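Local coordinates for VgrG protein (Vibrio cholerae, PDB 4E1F), which probably cross-links G-actin through the actin cross-linking domain of a Vibrio cholerae VgrG toxin, whose nucleotide site here holds ADP and a manganese ion, at residues I277-K282 with I348-R353; F58-D63 with V89-Y94; T18-S23 with P95-D100. The protein carries 1 engineered substitution. All coordinates share one frame; numbering follows the deposited sequence. Where two conformers were deposited one is given.

In the fold
From the N terminus, 18-23 is the first of these segments, but it finds its partner only at 95-100, so contact 3 closes a loop of 71 residues, more than half of them in strands and none in a helix. Contact 2 lies wholly within that loop: 58-63 pairs with 89-94, whose last residue directly precedes Pro95, and strand 85-97 therefore serves both contacts. Contact 1 follows in series, bringing 277-282 back to 348-353 across 65 residues that hold more helix than strand. All three reach the bound ADP. Contact 2 lines its ribose side, while Pro95 of contact 3 and Leu349 of contact 1 approach the adenine from opposite faces, joining sequence-distant strands round one nucleotide.

Contact 1: residues I277-K282 with I348-R353; sequences ILPRTK and ILFEFR. With ADP (adenosine-5'-diphosphate), chain B; SO4 (sulfate ion), chain H.
Leu349 O is gripped twice, accepting Arg280 N at 2.8 Å and a water at 2.7 Å; the amide comes in from above the carbonyl plane, and the same water takes the N-H of Thr281. One residue on, the Thr281 hydroxyl replaces a backbone carbonyl as acceptor. With OG1 opposite its own carbonyl carbon (chi1 -55°), it receives Leu349 N at 2.9 Å and donates a hydrogen bond to Ile333 O. Further along, Leu278 and Glu351 form a hydrogen-bonded antiparallel pair with two nearly straight amide bonds. Beside them Arg280, bent at chi2 and chi3, lays CG and CD against Glu351 CB. Its NE stands 3.9 Å from Glu351 OE1, a long salt bridge with the guanidinium and carboxylate planes almost perpendicular (83°), and a water joins NE to OE1; the firmer hold on this guanidinium is NH1 to His331 O. The other carboxylate oxygen, OE2, is met on its syn side by Arg353 NH1 at 2.7 Å, while Arg353 also reaches a sulfate with NH1 and NH2. Glu351 thus links two arginines in one network, which probably stabilises its negative charge. On the opposite face Ile277 runs alongside Phe352, with CD1 3.6 Å from CE2, and its CG2 touches Phe350 CB. Helices 190-196 and 221-245 cover this apolar side. Leu349 CD2, 3.4 Å from ADP C5, presses on the adenine. The arrangement is a short antiparallel strand pair, helix-backed on one face and forming nucleotide-pocket wall on the other.

Contact 2: residues F58-D63 with V89-Y94; sequences FMLTKD and VELVSY. With ADP (adenosine-5'-diphosphate), chain B; SO4 (sulfate ion), chain D.
Met59 and Tyr94 meet at about a right angle: the extended methionine chain passes the phenol end of the ring, CG 3.3 Å from Tyr94 OH and CE close by, with SD 5.0 Å from the ring centroid in an oblique Met-aromatic contact. Tyr94 OH is held by Pro14 O, and the ring turns an edge to Phe58 N. On the other face of the strand pair, Phe58 and Leu91 lie side by side and point the same way. Its chi1 of 66° sets the Phe58 ring between backbone N and carbonyl carbon, bringing CE1 3.8 Å from Leu91 CD1. Thr61 runs alongside Glu90 and grips Glu90 O twice, from opposite faces of the carbonyl: OG1 donates at 2.7 Å, the amide N at a longer 3.2 Å. A water then donates to both Thr61 OG1 and Glu90 OE1, tying the hydroxyl to the carboxylate. The Asp63 and Glu90 carboxylates are stacked almost parallel (3° apart), with Asp63 OD2 3.8 Å from Glu90 OE1; Glu30 adds a further like charge beside Asp63, and the manganese ion about 4 Å from the Glu90 side chain probably eases the repulsion. Val92 CG1 packs on the ADP ribose, whose O2' donates to Ser93 O at 2.7 Å. The two antiparallel strands are flanked by strand 45-51 on the 58-63 side and strand 34-38 near Val89, while helix 101-124 covers Phe58 and Leu91.

Contact 3: residues T18-S23 with P95-D100; sequences THFPKS and PCEMDD. With ADP (adenosine-5'-diphosphate), chain B.
Phe20 holds CG opposite its carbonyl carbon (chi1 -70°), which swings the ring across to Pro95-Glu97, and Glu97, turned likewise at chi1 -58°, reaches out with an extended chain to meet the ring and Pro21. The far end of the phenylalanine does most of the touching. CZ comes within 3.2 Å of Pro95 O, CE2 abuts Pro95 CG at 3.7 Å, and CE1 lies against Cys96 CA, while Cys96 O stands over one face of the ring toward its rim. At the ring's edge is the adenine amino group, with CD2 4.1 Å from ADP N6. Pro95 crosses Phe20 at about a right angle and turns CB and CG to the flat of the adenine, CG 3.6 Å from C5, so the phenylalanine backs a residue that itself covers the base. Farther out, the Glu97 side chain crosses Pro21 at about a right angle, its carboxylate against CG and CD of the proline, with Glu97 CD 3.7 Å from Pro21 CG. A single backbone bond joins the segments: Met98 N donates to Ser23 O at 3.1 Å, with an angle of 179° at the hydrogen. Glu97 to Asp100 form a type I beta turn, and Asp100 N-caps helix 101-124 through Ala103 N. That helix packs on Cys96, whose backbone bonds to Ile25 of strand 24-30, while on the far side strand 19-20 runs parallel to strand 337-339.

Contact 1: residues I277-K282 with I348-R353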
loop_
_atom_site.group_PDB
_atom_site.type_symbol
_atom_site.label_atom_id
_atom_site.label_comp_id
_atom_site.label_asym_id
_atom_site.label_seq_id
_atom_site.Cartn_x
_atom_site.Cartn_y
_atom_site.Cartn_z
ATOM N N ILE A 277 -7.513 4.216 6.522
ATOM C CA ILE A 277 -6.570 3.156 6.882
ATOM C C ILE A 277 -7.095 2.004 6.013
ATOM O O ILE A 277 -8.138 1.407 6.297
ATOM C CB ILE A 277 -6.557 2.862 8.415
ATOM C CG1 ILE A 277 -6.143 4.117 9.227
ATOM C CG2 ILE A 277 -5.667 1.635 8.743
ATOM C CD1 ILE A 277 -6.136 3.965 10.785
ATOM N N LEU A 278 -6.421 1.802 4.877
ATOM C CA LEU A 278 -6.814 0.840 3.852
ATOM C C LEU A 278 -6.259 -0.568 4.057
ATOM O O LEU A 278 -5.040 -0.748 3.999
ATOM C CB LEU A 278 -6.432 1.399 2.465
ATOM C CG LEU A 278 -6.671 0.506 1.248
ATOM C CD1 LEU A 278 -8.182 0.405 0.893
ATOM C CD2 LEU A 278 -5.809 0.960 0.063
ATOM N N PRO A 279 -7.141 -1.597 4.256
ATOM C CA PRO A 279 -6.634 -2.978 4.381
ATOM C C PRO A 279 -5.989 -3.339 3.049
ATOM O O PRO A 279 -6.522 -2.968 2.002
ATOM C CB PRO A 279 -7.896 -3.811 4.641
ATOM C CG PRO A 279 -8.898 -2.826 5.183
ATOM C CD PRO A 279 -8.607 -1.556 4.409
ATOM N N ARG A 280 -4.791 -3.954 3.102
ATOM C CA ARG A 280 -3.976 -4.302 1.935
ATOM C C ARG A 280 -3.865 -5.803 1.756
ATOM O O ARG A 280 -3.197 -6.257 0.835
ATOM C CB ARG A 280 -2.567 -3.697 2.116
ATOM C CG ARG A 280 -2.532 -2.150 1.956
ATOM C CD ARG A 280 -2.719 -1.635 0.531
ATOM N NE ARG A 280 -1.656 -2.098 -0.370
ATOM C CZ ARG A 280 -1.809 -3.072 -1.263
ATOM N NH1 ARG A 280 -2.989 -3.665 -1.413
ATOM N NH2 ARG A 280 -0.798 -3.441 -2.031
ATOM N N THR A 281 -4.433 -6.573 2.680
ATOM C CA THR A 281 -4.377 -8.036 2.675
ATOM C C THR A 281 -5.787 -8.587 2.435
ATOM O O THR A 281 -6.758 -8.065 2.983
ATOM C CB THR A 281 -3.771 -8.541 4.019
ATOM O OG1 THR A 281 -2.495 -7.922 4.238
ATOM C CG2 THR A 281 -3.631 -10.079 4.087
ATOM N N LYS A 282 -5.883 -9.635 1.604
ATOM C CA LYS A 282 -7.103 -10.370 1.278
ATOM C C LYS A 282 -7.814 -10.794 2.556
ATOM O O LYS A 282 -7.233 -11.552 3.328
ATOM C CB LYS A 282 -6.747 -11.620 0.453
ATOM C CG LYS A 282 -7.949 -12.435 -0.056
ATOM C CD LYS A 282 -7.484 -13.695 -0.799
ATOM C CE LYS A 282 -6.910 -13.396 -2.168
ATOM N NZ LYS A 282 -6.285 -14.598 -2.770
ATOM N N ILE A 348 -1.158 -9.008 8.510
ATOM C CA ILE A 348 -2.167 -8.267 7.762
ATOM C C ILE A 348 -1.704 -6.836 7.700
ATOM O O ILE A 348 -1.187 -6.309 8.683
ATOM C CB ILE A 348 -3.622 -8.465 8.294
ATOM C CG1 ILE A 348 -3.726 -8.190 9.819
ATOM C CG2 ILE A 348 -4.115 -9.856 7.923
ATOM C CD1 ILE A 348 -5.163 -8.050 10.372
ATOM N N LEU A 349 -1.780 -6.244 6.508
ATOM C CA LEU A 349 -1.252 -4.913 6.241
ATOM C C LEU A 349 -2.289 -3.836 5.991
ATOM O O LEU A 349 -3.380 -4.115 5.489
ATOM C CB LEU A 349 -0.278 -4.998 5.063
ATOM C CG LEU A 349 1.173 -5.410 5.355
ATOM C CD1 LEU A 349 1.272 -6.862 5.836
ATOM C CD2 LEU A 349 1.991 -5.307 4.097
ATOM N N PHE A 350 -1.942 -2.598 6.362
ATOM C CA PHE A 350 -2.819 -1.448 6.238
ATOM C C PHE A 350 -2.069 -0.240 5.689
ATOM O O PHE A 350 -1.010 0.129 6.202
ATOM C CB PHE A 350 -3.425 -1.117 7.604
ATOM C CG PHE A 350 -4.167 -2.295 8.185
ATOM C CD1 PHE A 350 -5.483 -2.553 7.820
ATOM C CD2 PHE A 350 -3.515 -3.209 9.009
ATOM C CE1 PHE A 350 -6.145 -3.685 8.295
ATOM C CE2 PHE A 350 -4.178 -4.339 9.487
ATOM C CZ PHE A 350 -5.489 -4.560 9.143
ATOM N N GLU A 351 -2.648 0.409 4.675
ATOM C CA GLU A 351 -2.051 1.601 4.117
ATOM C C GLU A 351 -2.666 2.835 4.730
ATOM O O GLU A 351 -3.881 2.996 4.716
ATOM C CB GLU A 351 -2.221 1.605 2.589
ATOM C CG GLU A 351 -1.561 2.776 1.876
ATOM C CD GLU A 351 -1.834 2.792 0.381
ATOM O OE1 GLU A 351 -1.519 1.793 -0.299
ATOM O OE2 GLU A 351 -2.333 3.823 -0.120
ATOM N N PHE A 352 -1.821 3.727 5.253
ATOM C CA PHE A 352 -2.277 5.021 5.768
ATOM C C PHE A 352 -2.283 5.960 4.556
ATOM O O PHE A 352 -1.212 6.356 4.069
ATOM C CB PHE A 352 -1.369 5.525 6.913
ATOM C CG PHE A 352 -1.579 4.758 8.198
ATOM C CD1 PHE A 352 -0.967 3.522 8.402
ATOM C CD2 PHE A 352 -2.407 5.258 9.198
ATOM C CE1 PHE A 352 -1.203 2.789 9.572
ATOM C CE2 PHE A 352 -2.589 4.549 10.401
ATOM C CZ PHE A 352 -1.998 3.315 10.570
ATOM N N ARG A 353 -3.493 6.269 4.043
ATOM C CA ARG A 353 -3.683 7.094 2.840
ATOM C C ARG A 353 -3.065 8.482 2.989
ATOM O O ARG A 353 -2.532 9.039 2.031
ATOM C CB ARG A 353 -5.164 7.129 2.450
ATOM C CG ARG A 353 -5.720 5.724 2.086
ATOM C CD ARG A 353 -5.102 5.168 0.792
ATOM N NE ARG A 353 -5.477 5.983 -0.372
ATOM C CZ ARG A 353 -4.999 5.826 -1.601
ATOM N NH1 ARG A 353 -4.096 4.892 -1.854
ATOM N NH2 ARG A 353 -5.448 6.582 -2.595
HETATM P PB ADP B . 1.622 -0.691 -6.316
HETATM O O1B ADP B . 2.868 -1.312 -6.933
HETATM O O2B ADP B . 0.425 -1.538 -6.760
HETATM O O3B ADP B . 1.463 0.729 -6.965
HETATM P PA ADP B . 3.016 -0.727 -3.746
HETATM O O1A ADP B . 3.700 -1.990 -4.153
HETATM O O2A ADP B . 3.930 0.452 -4.093
HETATM O O3A ADP B . 1.731 -0.630 -4.709
HETATM O "O5'" ADP B . 2.796 -0.752 -2.122
HETATM C "C5'" ADP B . 3.833 -1.286 -1.228
HETATM C "C4'" ADP B . 4.050 -0.761 0.189
HETATM O "O4'" ADP B . 3.818 -1.824 1.161
HETATM C "C3'" ADP B . 5.455 -0.229 0.530
HETATM O "O3'" ADP B . 5.471 0.848 1.464
HETATM C "C2'" ADP B . 6.117 -1.433 1.196
HETATM O "O2'" ADP B . 7.250 -1.199 2.032
HETATM C "C1'" ADP B . 4.950 -1.933 2.015
HETATM N N9 ADP B . 5.085 -3.302 2.553
HETATM C C8 ADP B . 5.329 -4.432 1.829
HETATM N N7 ADP B . 5.512 -5.501 2.574
HETATM C C5 ADP B . 5.351 -5.037 3.867
HETATM C C6 ADP B . 5.394 -5.680 5.128
HETATM N N6 ADP B . 5.563 -7.007 5.277
HETATM N N1 ADP B . 5.211 -4.923 6.237
HETATM C C2 ADP B . 4.982 -3.613 6.080
HETATM N N3 ADP B . 4.886 -2.911 4.948
HETATM C C4 ADP B . 5.088 -3.677 3.874
HETATM S S SO4 H . -3.495 5.161 -5.581
HETATM O O1 SO4 H . -2.523 5.551 -6.591
HETATM O O2 SO4 H . -4.235 6.337 -5.140
HETATM O O3 SO4 H . -4.393 4.152 -6.148
HETATM O O4 SO4 H . -2.788 4.585 -4.436
HETATM O O HOH W 1 0.543 -0.476 0.628
HETATM O O HOH W 2 -5.377 -5.944 5.708
#

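Contact 2: residues F58-D63 with V89-Y94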
loop_
_atom_site.group_PDB
_atom_site.type_symbol
_atom_site.label_atom_id
_atom_site.label_comp_id
_atom_site.label_asym_id
_atom_site.label_seq_id
_atom_site.Cartn_x
_atom_site.Cartn_y
_atom_site.Cartn_z
ATOM N N PHE A 58 15.112 1.072 -0.637
ATOM C CA PHE A 58 13.925 1.485 -1.369
ATOM C C PHE A 58 14.034 1.252 -2.857
ATOM O O PHE A 58 15.140 1.154 -3.395
ATOM C CB PHE A 58 13.535 2.930 -1.041
ATOM C CG PHE A 58 14.509 3.989 -1.486
ATOM C CD1 PHE A 58 14.424 4.537 -2.758
ATOM C CD2 PHE A 58 15.495 4.457 -0.620
ATOM C CE1 PHE A 58 15.341 5.506 -3.177
ATOM C CE2 PHE A 58 16.373 5.464 -1.021
ATOM C CZ PHE A 58 16.290 5.980 -2.293
ATOM N N MET A 59 12.886 1.163 -3.516
ATOM C CA MET A 59 12.791 0.961 -4.957
ATOM C C MET A 59 12.530 2.288 -5.636
ATOM O O MET A 59 11.857 3.162 -5.085
ATOM C CB MET A 59 11.624 0.018 -5.288
ATOM C CG MET A 59 11.771 -1.394 -4.732
ATOM S SD MET A 59 10.161 -2.169 -4.860
ATOM C CE MET A 59 10.517 -3.763 -4.344
ATOM N N LEU A 60 13.011 2.395 -6.869
ATOM C CA LEU A 60 12.775 3.519 -7.771
ATOM C C LEU A 60 11.699 3.047 -8.725
ATOM O O LEU A 60 11.912 2.093 -9.490
ATOM C CB LEU A 60 14.073 3.856 -8.529
ATOM C CG LEU A 60 15.012 4.835 -7.808
ATOM C CD1 LEU A 60 15.877 4.122 -6.779
ATOM C CD2 LEU A 60 15.943 5.472 -8.797
ATOM N N THR A 61 10.520 3.674 -8.635
ATOM C CA THR A 61 9.364 3.281 -9.420
ATOM C C THR A 61 8.701 4.417 -10.157
ATOM O O THR A 61 8.808 5.581 -9.758
ATOM C CB THR A 61 8.282 2.620 -8.523
ATOM O OG1 THR A 61 7.661 3.625 -7.711
ATOM C CG2 THR A 61 8.817 1.458 -7.657
ATOM N N LYS A 62 7.926 4.055 -11.179
ATOM C CA LYS A 62 7.087 4.996 -11.921
ATOM C C LYS A 62 5.742 4.901 -11.230
ATOM O O LYS A 62 5.370 3.811 -10.750
ATOM C CB LYS A 62 6.992 4.649 -13.435
ATOM C CG LYS A 62 6.575 3.202 -13.768
ATOM C CD LYS A 62 6.031 3.119 -15.194
ATOM C CE LYS A 62 5.851 1.675 -15.594
ATOM N NZ LYS A 62 5.186 1.541 -16.925
ATOM N N ASP A 63 5.076 6.042 -11.062
ATOM C CA ASP A 63 3.796 6.067 -10.354
ATOM C C ASP A 63 2.657 6.567 -11.251
ATOM O O ASP A 63 2.001 5.759 -11.898
ATOM C CB ASP A 63 3.917 6.880 -9.032
ATOM C CG ASP A 63 2.671 6.880 -8.149
ATOM O OD1 ASP A 63 1.797 6.021 -8.359
ATOM O OD2 ASP A 63 2.576 7.748 -7.252
ATOM N N VAL A 89 7.822 9.909 -10.241
ATOM C CA VAL A 89 8.698 8.937 -9.597
ATOM C C VAL A 89 8.227 8.773 -8.160
ATOM O O VAL A 89 7.964 9.774 -7.482
ATOM C CB VAL A 89 10.210 9.345 -9.655
ATOM C CG1 VAL A 89 11.080 8.444 -8.769
ATOM C CG2 VAL A 89 10.729 9.318 -11.088
ATOM N N GLU A 90 8.079 7.511 -7.714
ATOM C CA GLU A 90 7.774 7.237 -6.327
ATOM C C GLU A 90 8.870 6.359 -5.703
ATOM O O GLU A 90 9.256 5.330 -6.268
ATOM C CB GLU A 90 6.389 6.611 -6.193
ATOM C CG GLU A 90 5.903 6.525 -4.754
ATOM C CD GLU A 90 4.557 5.844 -4.615
ATOM O OE1 GLU A 90 4.301 4.883 -5.373
ATOM O OE2 GLU A 90 3.796 6.208 -3.690
ATOM N N LEU A 91 9.364 6.772 -4.529
ATOM C CA LEU A 91 10.358 5.988 -3.793
ATOM C C LEU A 91 9.603 5.087 -2.785
ATOM O O LEU A 91 8.802 5.584 -2.005
ATOM C CB LEU A 91 11.399 6.892 -3.132
ATOM C CG LEU A 91 12.138 7.894 -4.031
ATOM C CD1 LEU A 91 13.185 8.616 -3.243
ATOM C CD2 LEU A 91 12.696 7.256 -5.296
ATOM N N VAL A 92 9.752 3.758 -2.939
ATOM C CA VAL A 92 9.031 2.718 -2.180
ATOM C C VAL A 92 10.004 1.904 -1.325
ATOM O O VAL A 92 10.806 1.128 -1.840
ATOM C CB VAL A 92 8.180 1.809 -3.111
ATOM C CG1 VAL A 92 7.311 0.867 -2.287
ATOM C CG2 VAL A 92 7.313 2.644 -4.054
ATOM N N SER A 93 9.966 2.115 -0.018
ATOM C CA SER A 93 10.926 1.456 0.850
ATOM C C SER A 93 10.664 -0.023 0.960
ATOM O O SER A 93 9.523 -0.478 0.765
ATOM C CB SER A 93 10.939 2.102 2.235
ATOM O OG SER A 93 9.835 1.618 2.986
ATOM N N TYR A 94 11.732 -0.773 1.256
ATOM C CA TYR A 94 11.630 -2.178 1.585
ATOM C C TYR A 94 11.196 -2.124 3.041
ATOM O O TYR A 94 11.712 -1.269 3.785
ATOM C CB TYR A 94 12.996 -2.855 1.430
ATOM C CG TYR A 94 13.293 -3.124 -0.025
ATOM C CD1 TYR A 94 13.921 -2.165 -0.818
ATOM C CD2 TYR A 94 12.865 -4.299 -0.639
ATOM C CE1 TYR A 94 14.149 -2.383 -2.175
ATOM C CE2 TYR A 94 13.097 -4.531 -1.995
ATOM C CZ TYR A 94 13.765 -3.579 -2.754
ATOM O OH TYR A 94 14.002 -3.801 -4.087
HETATM P PB ADP B . 1.622 -0.691 -6.316
HETATM O O1B ADP B . 2.868 -1.312 -6.933
HETATM O O2B ADP B . 0.425 -1.538 -6.760
HETATM O O3B ADP B . 1.463 0.729 -6.965
HETATM P PA ADP B . 3.016 -0.727 -3.746
HETATM O O1A ADP B . 3.700 -1.990 -4.153
HETATM O O2A ADP B . 3.930 0.452 -4.093
HETATM O O3A ADP B . 1.731 -0.630 -4.709
HETATM O "O5'" ADP B . 2.796 -0.752 -2.122
HETATM C "C5'" ADP B . 3.833 -1.286 -1.228
HETATM C "C4'" ADP B . 4.050 -0.761 0.189
HETATM O "O4'" ADP B . 3.818 -1.824 1.161
HETATM C "C3'" ADP B . 5.455 -0.229 0.530
HETATM O "O3'" ADP B . 5.471 0.848 1.464
HETATM C "C2'" ADP B . 6.117 -1.433 1.196
HETATM O "O2'" ADP B . 7.250 -1.199 2.032
HETATM C "C1'" ADP B . 4.950 -1.933 2.015
HETATM N N9 ADP B . 5.085 -3.302 2.553
HETATM C C8 ADP B . 5.329 -4.432 1.829
HETATM N N7 ADP B . 5.512 -5.501 2.574
HETATM C C5 ADP B . 5.351 -5.037 3.867
HETATM C C6 ADP B . 5.394 -5.680 5.128
HETATM N N6 ADP B . 5.563 -7.007 5.277
HETATM N N1 ADP B . 5.211 -4.923 6.237
HETATM C C2 ADP B . 4.982 -3.613 6.080
HETATM N N3 ADP B . 4.886 -2.911 4.948
HETATM C C4 ADP B . 5.088 -3.677 3.874
HETATM S S SO4 D . 1.351 1.062 -16.806
HETATM O O1 SO4 D . 1.820 0.688 -18.148
HETATM O O2 SO4 D . 0.338 0.111 -16.325
HETATM O O3 SO4 D . 2.482 1.104 -15.900
HETATM O O4 SO4 D . 0.773 2.376 -16.847
HETATM O O HOH W 3 5.137 3.206 -7.248
#

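Contact 3: residues T18-S23 with P95-D100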
loop_
_atom_site.group_PDB
_atom_site.type_symbol
_atom_site.label_atom_id
_atom_site.label_comp_id
_atom_site.label_asym_id
_atom_site.label_seq_id
_atom_site.Cartn_x
_atom_site.Cartn_y
_atom_site.Cartn_z
ATOM N N THR A 18 9.332 -10.789 3.306
ATOM C CA THR A 18 7.966 -11.123 3.747
ATOM C C THR A 18 7.816 -11.300 5.260
ATOM O O THR A 18 6.742 -11.013 5.800
ATOM C CB THR A 18 7.451 -12.387 3.025
ATOM O OG1 THR A 18 8.379 -13.455 3.249
ATOM C CG2 THR A 18 7.264 -12.178 1.530
ATOM N N HIS A 19 8.889 -11.783 5.940
ATOM C CA HIS A 19 8.864 -12.048 7.389
ATOM C C HIS A 19 9.527 -11.000 8.286
ATOM O O HIS A 19 10.658 -10.587 8.026
ATOM C CB HIS A 19 9.480 -13.427 7.698
ATOM C CG HIS A 19 9.271 -13.831 9.133
ATOM N ND1 HIS A 19 8.100 -14.470 9.542
ATOM C CD2 HIS A 19 10.040 -13.587 10.220
ATOM C CE1 HIS A 19 8.215 -14.613 10.850
ATOM N NE2 HIS A 19 9.367 -14.095 11.305
ATOM N N PHE A 20 8.862 -10.659 9.400
ATOM C CA PHE A 20 9.367 -9.754 10.446
ATOM C C PHE A 20 9.048 -10.331 11.812
ATOM O O PHE A 20 7.996 -10.950 11.969
ATOM C CB PHE A 20 8.816 -8.318 10.307
ATOM C CG PHE A 20 9.407 -7.644 9.092
ATOM C CD1 PHE A 20 10.693 -7.119 9.129
ATOM C CD2 PHE A 20 8.723 -7.640 7.880
ATOM C CE1 PHE A 20 11.277 -6.584 7.979
ATOM C CE2 PHE A 20 9.301 -7.095 6.732
ATOM C CZ PHE A 20 10.571 -6.564 6.789
ATOM N N PRO A 21 9.936 -10.180 12.815
ATOM C CA PRO A 21 9.643 -10.777 14.133
ATOM C C PRO A 21 8.381 -10.224 14.811
ATOM O O PRO A 21 7.670 -10.976 15.462
ATOM C CB PRO A 21 10.902 -10.463 14.958
ATOM C CG PRO A 21 11.531 -9.295 14.281
ATOM C CD PRO A 21 11.250 -9.503 12.811
ATOM N N LYS A 22 8.085 -8.932 14.607
ATOM C CA LYS A 22 6.952 -8.228 15.203
ATOM C C LYS A 22 6.326 -7.306 14.112
ATOM O O LYS A 22 6.402 -7.633 12.923
ATOM C CB LYS A 22 7.468 -7.400 16.412
ATOM C CG LYS A 22 7.029 -7.917 17.783
ATOM C CD LYS A 22 7.576 -7.036 18.921
ATOM C CE LYS A 22 7.014 -7.352 20.301
ATOM N NZ LYS A 22 5.608 -6.890 20.493
ATOM N N SER A 23 5.755 -6.161 14.522
ATOM C CA SER A 23 5.132 -5.187 13.623
ATOM C C SER A 23 6.148 -4.598 12.650
ATOM O O SER A 23 7.307 -4.377 13.027
ATOM C CB SER A 23 4.432 -4.085 14.414
ATOM O OG SER A 23 5.355 -3.272 15.123
ATOM N N PRO A 95 10.210 -2.955 3.469
ATOM C CA PRO A 95 9.741 -2.860 4.859
ATOM C C PRO A 95 10.847 -3.180 5.872
ATOM O O PRO A 95 11.797 -3.903 5.540
ATOM C CB PRO A 95 8.625 -3.900 4.914
ATOM C CG PRO A 95 8.931 -4.873 3.809
ATOM C CD PRO A 95 9.478 -4.014 2.731
ATOM N N CYS A 96 10.720 -2.641 7.092
ATOM C CA CYS A 96 11.640 -2.908 8.193
ATOM C C CYS A 96 10.802 -3.071 9.454
ATOM O O CYS A 96 9.579 -2.891 9.392
ATOM C CB CYS A 96 12.672 -1.791 8.339
ATOM S SG CYS A 96 11.987 -0.175 8.778
ATOM N N GLU A 97 11.444 -3.459 10.581
ATOM C CA GLU A 97 10.771 -3.559 11.870
ATOM C C GLU A 97 10.417 -2.150 12.322
ATOM O O GLU A 97 11.245 -1.237 12.192
ATOM C CB GLU A 97 11.683 -4.221 12.912
ATOM C CG GLU A 97 12.138 -5.614 12.489
ATOM C CD GLU A 97 13.275 -6.230 13.285
ATOM O OE1 GLU A 97 14.069 -6.997 12.693
ATOM O OE2 GLU A 97 13.363 -5.961 14.504
ATOM N N MET A 98 9.180 -1.968 12.819
ATOM C CA MET A 98 8.668 -0.667 13.270
ATOM C C MET A 98 9.523 -0.008 14.334
ATOM O O MET A 98 9.624 1.219 14.343
ATOM C CB MET A 98 7.230 -0.783 13.793
ATOM C CG MET A 98 6.219 -0.651 12.716
ATOM S SD MET A 98 4.566 -0.236 13.287
ATOM C CE MET A 98 4.681 1.517 13.434
ATOM N N ASP A 99 10.114 -0.822 15.238
ATOM C CA ASP A 99 10.956 -0.353 16.338
ATOM C C ASP A 99 12.457 -0.393 16.031
ATOM O O ASP A 99 13.263 -0.242 16.950
ATOM C CB ASP A 99 10.612 -1.083 17.658
ATOM C CG ASP A 99 10.926 -2.573 17.708
ATOM O OD1 ASP A 99 11.210 -3.167 16.636
ATOM O OD2 ASP A 99 10.853 -3.156 18.811
ATOM N N ASP A 100 12.839 -0.589 14.752
ATOM C CA ASP A 100 14.246 -0.594 14.336
ATOM C C ASP A 100 14.614 0.840 13.899
ATOM O O ASP A 100 14.451 1.214 12.738
ATOM C CB ASP A 100 14.489 -1.628 13.214
ATOM C CG ASP A 100 15.944 -1.842 12.833
ATOM O OD1 ASP A 100 16.757 -0.941 13.079
ATOM O OD2 ASP A 100 16.235 -2.843 12.153
HETATM P PB ADP B . 1.622 -0.691 -6.316
HETATM O O1B ADP B . 2.868 -1.312 -6.933
HETATM O O2B ADP B . 0.425 -1.538 -6.760
HETATM O O3B ADP B . 1.463 0.729 -6.965
HETATM P PA ADP B . 3.016 -0.727 -3.746
HETATM O O1A ADP B . 3.700 -1.990 -4.153
HETATM O O2A ADP B . 3.930 0.452 -4.093
HETATM O O3A ADP B . 1.731 -0.630 -4.709
HETATM O "O5'" ADP B . 2.796 -0.752 -2.122
HETATM C "C5'" ADP B . 3.833 -1.286 -1.228
HETATM C "C4'" ADP B . 4.050 -0.761 0.189
HETATM O "O4'" ADP B . 3.818 -1.824 1.161
HETATM C "C3'" ADP B . 5.455 -0.229 0.530
HETATM O "O3'" ADP B . 5.471 0.848 1.464
HETATM C "C2'" ADP B . 6.117 -1.433 1.196
HETATM O "O2'" ADP B . 7.250 -1.199 2.032
HETATM C "C1'" ADP B . 4.950 -1.933 2.015
HETATM N N9 ADP B . 5.085 -3.302 2.553
HETATM C C8 ADP B . 5.329 -4.432 1.829
HETATM N N7 ADP B . 5.512 -5.501 2.574
HETATM C C5 ADP B . 5.351 -5.037 3.867
HETATM C C6 ADP B . 5.394 -5.680 5.128
HETATM N N6 ADP B . 5.563 -7.007 5.277
HETATM N N1 ADP B . 5.211 -4.923 6.237
HETATM C C2 ADP B . 4.982 -3.613 6.080
HETATM N N3 ADP B . 4.886 -2.911 4.948
HETATM C C4 ADP B . 5.088 -3.677 3.874
HETATM O O HOH W 4 8.273 -3.543 15.565
#